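Local coordinates for uncharacterized protein MTH_862 (Methanothermobacter thermautotrophicus, PDB 2R47) that is of unknown function, belongs to a family of uncharacterised archaeal proteins, and forms a dimer whose subunit is built on a mixed, mainly parallel beta sheet, at residues G17-A22 against I29-V34; F45-R50 against Y73-G78; G92-S95 against G100-I103. All coordinates share one frame; numbering follows the deposited sequence. Where two conformers were deposited one is given.

Interaction 1. Residues G17-A22 against I29-V34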
# COMPACT_ATOMS: atom_id res chain seq x y z
N GLY A 17 -2.20 7.09 11.80
CA GLY A 17 -2.06 7.79 13.08
C GLY A 17 -1.54 6.97 14.25
O GLY A 17 -0.66 7.43 15.01
N VAL A 18 -2.07 5.76 14.41
CA VAL A 18 -1.57 4.89 15.51
C VAL A 18 -0.12 4.48 15.26
O VAL A 18 0.64 4.27 16.20
CB VAL A 18 -2.45 3.66 15.80
CG1 VAL A 18 -3.87 4.12 16.17
CG2 VAL A 18 -2.48 2.68 14.60
N PHE A 19 0.28 4.38 13.99
CA PHE A 19 1.69 4.12 13.67
C PHE A 19 2.53 5.35 14.05
O PHE A 19 3.57 5.22 14.75
CB PHE A 19 1.88 3.75 12.17
CG PHE A 19 3.33 3.41 11.83
CD1 PHE A 19 3.90 2.21 12.29
CD2 PHE A 19 4.13 4.33 11.15
CE1 PHE A 19 5.27 1.92 12.02
CE2 PHE A 19 5.48 4.04 10.90
CZ PHE A 19 6.02 2.83 11.29
N ARG A 20 2.09 6.53 13.64
CA ARG A 20 2.82 7.75 14.00
C ARG A 20 3.03 7.86 15.50
O ARG A 20 4.10 8.24 15.94
CB ARG A 20 2.06 8.99 13.57
CG ARG A 20 2.10 9.20 12.08
CD ARG A 20 1.72 10.67 11.69
NE ARG A 20 1.24 10.64 10.32
CZ ARG A 20 -0.03 10.51 9.95
NH1 ARG A 20 -1.00 10.48 10.86
NH2 ARG A 20 -0.33 10.45 8.64
N GLU A 21 2.00 7.50 16.27
CA GLU A 21 2.06 7.51 17.73
C GLU A 21 3.05 6.48 18.24
O GLU A 21 3.86 6.79 19.14
CB GLU A 21 0.67 7.17 18.29
CG GLU A 21 -0.32 8.28 18.11
CD GLU A 21 -1.73 7.86 18.52
OE1 GLU A 21 -1.98 6.67 18.85
OE2 GLU A 21 -2.59 8.74 18.50
N ALA A 22 2.99 5.27 17.68
CA ALA A 22 3.88 4.17 18.08
C ALA A 22 5.37 4.54 17.88
O ALA A 22 6.18 4.20 18.71
CB ALA A 22 3.52 2.86 17.34
N ILE A 29 13.65 4.38 11.11
CA ILE A 29 12.77 3.21 11.05
C ILE A 29 13.17 2.33 9.87
O ILE A 29 13.47 2.83 8.79
CB ILE A 29 11.30 3.63 10.92
CG1 ILE A 29 10.89 4.50 12.12
CG2 ILE A 29 10.37 2.37 10.86
CD1 ILE A 29 9.50 5.08 11.99
N GLY A 30 13.16 1.03 10.10
CA GLY A 30 13.46 0.04 9.07
C GLY A 30 12.20 -0.76 8.90
O GLY A 30 11.59 -1.13 9.89
N PHE A 31 11.77 -0.97 7.66
CA PHE A 31 10.60 -1.84 7.37
C PHE A 31 11.15 -3.05 6.64
O PHE A 31 11.79 -2.85 5.62
CB PHE A 31 9.61 -1.11 6.44
CG PHE A 31 9.00 0.14 7.06
CD1 PHE A 31 7.78 0.07 7.72
CD2 PHE A 31 9.63 1.39 6.93
CE1 PHE A 31 7.18 1.22 8.26
CE2 PHE A 31 9.04 2.56 7.48
CZ PHE A 31 7.82 2.46 8.15
N ALA A 32 10.90 -4.26 7.16
CA ALA A 32 11.40 -5.49 6.52
C ALA A 32 10.21 -6.27 6.01
O ALA A 32 9.27 -6.56 6.76
CB ALA A 32 12.18 -6.32 7.53
N GLY A 33 10.24 -6.62 4.74
CA GLY A 33 9.13 -7.42 4.22
C GLY A 33 9.43 -8.05 2.87
O GLY A 33 10.47 -7.80 2.25
N VAL A 34 8.47 -8.83 2.41
CA VAL A 34 8.60 -9.48 1.11
C VAL A 34 8.41 -8.47 -0.04
O VAL A 34 7.37 -7.83 -0.15
CB VAL A 34 7.55 -10.56 1.00
CG1 VAL A 34 7.70 -11.27 -0.35
CG2 VAL A 34 7.74 -11.54 2.15
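Phe19 and Phe31 meet in the protein core as an oblique aromatic pair, the one reaching out from helix 11-22 and the other from strand 28-33. The two side chains come from opposite directions, and CZ and CE2 of Phe19 come up against CE1 and CZ of Phe31: Phe19 CZ lies 3.6 Å from both Phe31 atoms, and Phe19 CE2 a little further from Phe31 CZ. Their planes make an angle of 37° and the centroids stand 5.7 Å apart, so the pair is neither a parallel stack nor an edge-to-face one. Phe19 gets there because its CG is anti to the backbone N (chi1 -177°), which sends the ring straight out from the helix toward the sheet. In Phe31 it is the ring, rather than the start of the side chain, that leans toward the helix.

The aliphatic part is smaller. Ile29 is modelled in two conformers, so its contacts are less certain; in one of them CD1 lies 4.2 Å from Phe19 CZ, and CG2 packs over a face of Phe31, toward the rim. In that conformer both branches of the isoleucine border the aromatic pair.

No hydrogen bond crosses between the segments. Around them, Phe19 makes an edge-to-face pair with Phe45 and packs on Met121 and Leu123 of strand 118-125, and Val89 meets Phe19, Ile29 and Phe31 together. From the same helix, Glu21 OE1 forms a salt bridge with Lys7 NZ, and Arg20 NE a hydrogen bond with Ala48 O.

All three touching residues are buried, and only carbon meets carbon; the helix is therefore seated on the sheet here by shape and the exclusion of water, while its polar side-chain bonds are made by other residues, Arg20 and Glu21.

Interaction 2. Residues F45-R50 against Y73-G78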
# COMPACT_ATOMS: atom_id res chain seq x y z
N PHE A 45 3.56 3.54 5.07
CA PHE A 45 3.81 3.95 6.46
C PHE A 45 5.04 4.85 6.60
O PHE A 45 5.05 5.75 7.46
CB PHE A 45 3.83 2.72 7.39
CG PHE A 45 2.44 2.19 7.63
CD1 PHE A 45 1.68 2.69 8.68
CD2 PHE A 45 1.84 1.30 6.73
CE1 PHE A 45 0.36 2.24 8.91
CE2 PHE A 45 0.53 0.87 6.93
CZ PHE A 45 -0.22 1.36 8.02
N ALA A 46 6.04 4.64 5.76
CA ALA A 46 7.16 5.61 5.64
C ALA A 46 6.69 7.01 5.27
O ALA A 46 7.15 8.01 5.86
CB ALA A 46 8.20 5.11 4.61
N TYR A 47 5.78 7.10 4.31
CA TYR A 47 5.14 8.36 3.98
C TYR A 47 4.52 9.03 5.20
O TYR A 47 4.66 10.23 5.38
CB TYR A 47 4.04 8.22 2.89
CG TYR A 47 3.61 9.60 2.38
CD1 TYR A 47 4.49 10.37 1.60
CD2 TYR A 47 2.36 10.14 2.71
CE1 TYR A 47 4.13 11.64 1.13
CE2 TYR A 47 1.97 11.44 2.23
CZ TYR A 47 2.88 12.17 1.46
OH TYR A 47 2.57 13.46 0.99
N ALA A 48 3.83 8.27 6.04
CA ALA A 48 3.19 8.83 7.23
C ALA A 48 4.20 9.38 8.22
O ALA A 48 3.86 10.22 9.06
CB ALA A 48 2.32 7.72 7.90
N VAL A 49 5.43 8.85 8.18
CA VAL A 49 6.50 9.33 9.06
C VAL A 49 7.70 9.81 8.25
O VAL A 49 8.85 9.57 8.63
CB VAL A 49 6.91 8.30 10.14
CG1 VAL A 49 5.72 8.02 11.07
CG2 VAL A 49 7.45 6.97 9.50
N ARG A 50 7.43 10.57 7.18
CA ARG A 50 8.47 10.94 6.22
C ARG A 50 9.49 11.91 6.81
O ARG A 50 10.53 12.18 6.20
CB ARG A 50 7.83 11.54 4.97
CG ARG A 50 6.83 12.67 5.26
CD ARG A 50 6.25 13.17 3.94
NE ARG A 50 5.24 14.24 4.08
CZ ARG A 50 3.99 14.05 4.51
NH1 ARG A 50 3.59 12.83 4.87
NH2 ARG A 50 3.12 15.07 4.58
N TYR A 73 6.67 11.94 -6.63
CA TYR A 73 5.77 10.81 -6.87
C TYR A 73 5.33 10.06 -5.60
O TYR A 73 4.44 9.16 -5.66
CB TYR A 73 6.41 9.84 -7.87
CG TYR A 73 6.43 10.37 -9.32
CD1 TYR A 73 5.40 10.09 -10.21
CD2 TYR A 73 7.49 11.15 -9.77
CE1 TYR A 73 5.42 10.58 -11.56
CE2 TYR A 73 7.51 11.66 -11.07
CZ TYR A 73 6.48 11.38 -11.96
OH TYR A 73 6.55 11.89 -13.24
N GLY A 74 5.90 10.43 -4.45
CA GLY A 74 5.62 9.73 -3.21
C GLY A 74 6.95 9.22 -2.70
O GLY A 74 7.99 9.84 -2.93
N VAL A 75 6.91 8.10 -2.00
CA VAL A 75 8.10 7.48 -1.47
C VAL A 75 8.64 6.50 -2.48
O VAL A 75 7.88 5.63 -2.97
CB VAL A 75 7.78 6.74 -0.15
CG1 VAL A 75 9.01 6.03 0.39
CG2 VAL A 75 7.26 7.75 0.86
N GLU A 76 9.92 6.65 -2.83
CA GLU A 76 10.58 5.75 -3.75
C GLU A 76 11.83 5.20 -3.08
O GLU A 76 12.36 5.79 -2.14
CB GLU A 76 10.96 6.45 -5.07
CG GLU A 76 9.74 7.09 -5.80
CD GLU A 76 10.11 7.64 -7.16
OE1 GLU A 76 10.61 6.86 -8.00
OE2 GLU A 76 9.87 8.84 -7.42
N LEU A 77 12.32 4.09 -3.61
CA LEU A 77 13.55 3.48 -3.11
C LEU A 77 14.77 4.22 -3.62
O LEU A 77 14.83 4.58 -4.79
CB LEU A 77 13.58 2.00 -3.47
CG LEU A 77 12.54 1.11 -2.78
CD1 LEU A 77 12.50 -0.26 -3.44
CD2 LEU A 77 12.89 0.95 -1.31
N GLY A 78 15.71 4.48 -2.72
CA GLY A 78 16.89 5.28 -3.02
C GLY A 78 18.14 4.42 -2.98
O GLY A 78 18.11 3.25 -3.39
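Tyr47, whose side chain rests against Val75, has its carbonyl O held by the guanidinium of Arg50 and, weakly, by Arg50 N. In the first of these bonds Arg50 NH1 stands 2.9 Å from Tyr47 O, with an N-H...O angle of 148°. The oxygen lies close to the guanidinium plane, whereas the donor is tilted 34° from the plane of the carbonyl. The same NH1 hangs 3.4 Å above one face of the Tyr47 ring, toward its rim, so that the arginine folds back over both the carbonyl and the phenol ring of one residue. A positive group here, toward the C-terminal end of helix 40-48, would probably suit the helix dipole as well.

The contact with the strand is apolar and turns on one methyl. Val75 CG2 lies 3.8 Å from Tyr47 CB and equally near Tyr47 N and CA; it also meets the edge of the phenol ring in its plane, 3.9 Å from CD1. Tyr47 holds CG anti to its own N (chi1 -168°), and the ring passes alongside this methyl instead of lying over it. The other branch, Val75 CG1, touches Ala46 CB more loosely at 4.4 Å. Each branch of the valine thus takes a different residue of the helix.

Leu68 of the neighbouring strand touches both Ala46 and Val75 and continues the apolar patch. Just before the strand, Tyr73 O is hydrogen-bonded to Thr39 OG1 of the second subunit, while Tyr47 packs on Gly36 of that subunit.

Gly74, whose positive phi would jam a side chain against the preceding carbonyl O, leads into the outermost strand of this subunit's sheet. Strands 66-71 and 74-78 form an antiparallel beta hairpin on the flank of an alpha/beta sheet, and the contact is the packing of its outer strand against a sheet-covering helix.

Interaction 3. Residues G92-S95 against G100-I103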
# COMPACT_ATOMS: atom_id res chain seq x y z
N GLY A 92 3.87 -8.28 7.68
CA GLY A 92 3.24 -9.58 7.79
C GLY A 92 3.67 -10.67 6.81
O GLY A 92 3.67 -11.86 7.17
N GLY A 93 4.00 -10.28 5.59
CA GLY A 93 4.44 -11.22 4.55
C GLY A 93 5.62 -12.06 5.00
O GLY A 93 5.77 -13.19 4.53
N LEU A 94 6.46 -11.53 5.90
CA LEU A 94 7.62 -12.33 6.37
C LEU A 94 7.21 -13.64 7.04
O LEU A 94 8.02 -14.60 7.12
CB LEU A 94 8.47 -11.56 7.36
CG LEU A 94 9.22 -10.33 6.83
CD1 LEU A 94 10.04 -9.66 7.95
CD2 LEU A 94 10.12 -10.76 5.71
N SER A 95 5.99 -13.64 7.57
CA SER A 95 5.51 -14.81 8.36
C SER A 95 4.83 -15.84 7.46
O SER A 95 4.40 -16.90 7.93
CB SER A 95 4.56 -14.40 9.50
OG SER A 95 3.35 -13.87 9.02
N GLY A 100 7.84 -16.34 3.22
CA GLY A 100 8.22 -15.44 4.29
C GLY A 100 9.65 -15.90 4.57
O GLY A 100 10.28 -16.52 3.72
N SER A 101 10.18 -15.63 5.75
CA SER A 101 11.59 -15.97 6.03
C SER A 101 11.61 -16.94 7.19
O SER A 101 10.67 -16.93 7.98
CB SER A 101 12.36 -14.72 6.39
OG SER A 101 12.23 -13.77 5.36
N ASP A 102 12.64 -17.77 7.32
CA ASP A 102 12.62 -18.65 8.47
C ASP A 102 12.89 -17.87 9.77
O ASP A 102 13.53 -16.81 9.74
CB ASP A 102 13.36 -19.99 8.27
CG ASP A 102 14.85 -19.90 8.44
OD1 ASP A 102 15.37 -18.85 8.86
OD2 ASP A 102 15.53 -20.92 8.16
N ILE A 103 12.36 -18.35 10.89
CA ILE A 103 12.40 -17.61 12.14
C ILE A 103 13.83 -17.27 12.57
O ILE A 103 14.07 -16.21 13.12
CB ILE A 103 11.64 -18.33 13.29
CG1 ILE A 103 11.30 -17.36 14.44
CG2 ILE A 103 12.40 -19.59 13.80
CD1 ILE A 103 10.27 -16.28 14.07
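Leu94 and Gly100 bring their CA atoms to 3.8 Å where the loop after strand 88-91, having made a 3-10 turn at 92-95, comes back on itself before helix 103-113. This loop is the first part of a beta-alpha-beta crossover, since the helix leads on to the parallel strand 118-125. One hydrogen bond closes the loop: Ser101 N gives to Leu94 O at 2.8 Å, with an N-H...O angle of 152° and the donor tilted 18° from the carbonyl plane. Beside it, Gly100 CA makes a CA-H...O contact of 3.0 Å with the same Leu94 O, and Gly93 O is also near this CA. The carbonyls of Gly93 and Leu94 occupy the side on which a side chain would project, so the approach depends on glycine.

The side chains meet more lightly. Leu94 CD2 and Ser101 OG are 3.7 Å apart, an aliphatic methyl against a hydroxyl. Leu94 also packs on Trp134 of helix 134-137, and Ser101 touches Thr60, so each reaches a different neighbour beyond the loop.

The turn itself is held by Gly92 O, which accepts both Ser95 N and Ser95 OG. The hydroxyl bond is the shorter of the two, at 2.8 Å, and lies in the carbonyl plane. Ser95 can reach back three residues because chi1 of 67° carries OG toward the start of the turn, and this bond would fix the rotation of its side chain.

Gly93 N makes a weak hydrogen bond to OD1 of the cysteinesulfonic acid at position 38, which places the turn next to that oxidised side chain. At the far end of the loop, Asp102 is the N-cap of helix 103-113, its OD1 accepting a hydrogen bond from Asp105 N.

The three contacts come in series along the chain. Interactions 1 and 2, with centres 12 Å apart, join directly: Phe31 packs on Ala46 and, less certainly, Ile29 on Val49. Together they fit helices 11-22 and 40-48 to the sheet, from central strand 28-33 out to strand 74-78, the outermost of this subunit's sheet. Interaction 3, centred 16 Å from interaction 1, touches it where Gly33 and Val34 run past Gly93 and Leu94, at the ends of adjacent parallel strands. Interactions 2 and 3 lie on opposite sides of the chain's centre and do not touch; strand 28-33 joins them, packed on helix 40-48 through Phe31 and running on to Val34, whose N bonds to the modified residue at position 38.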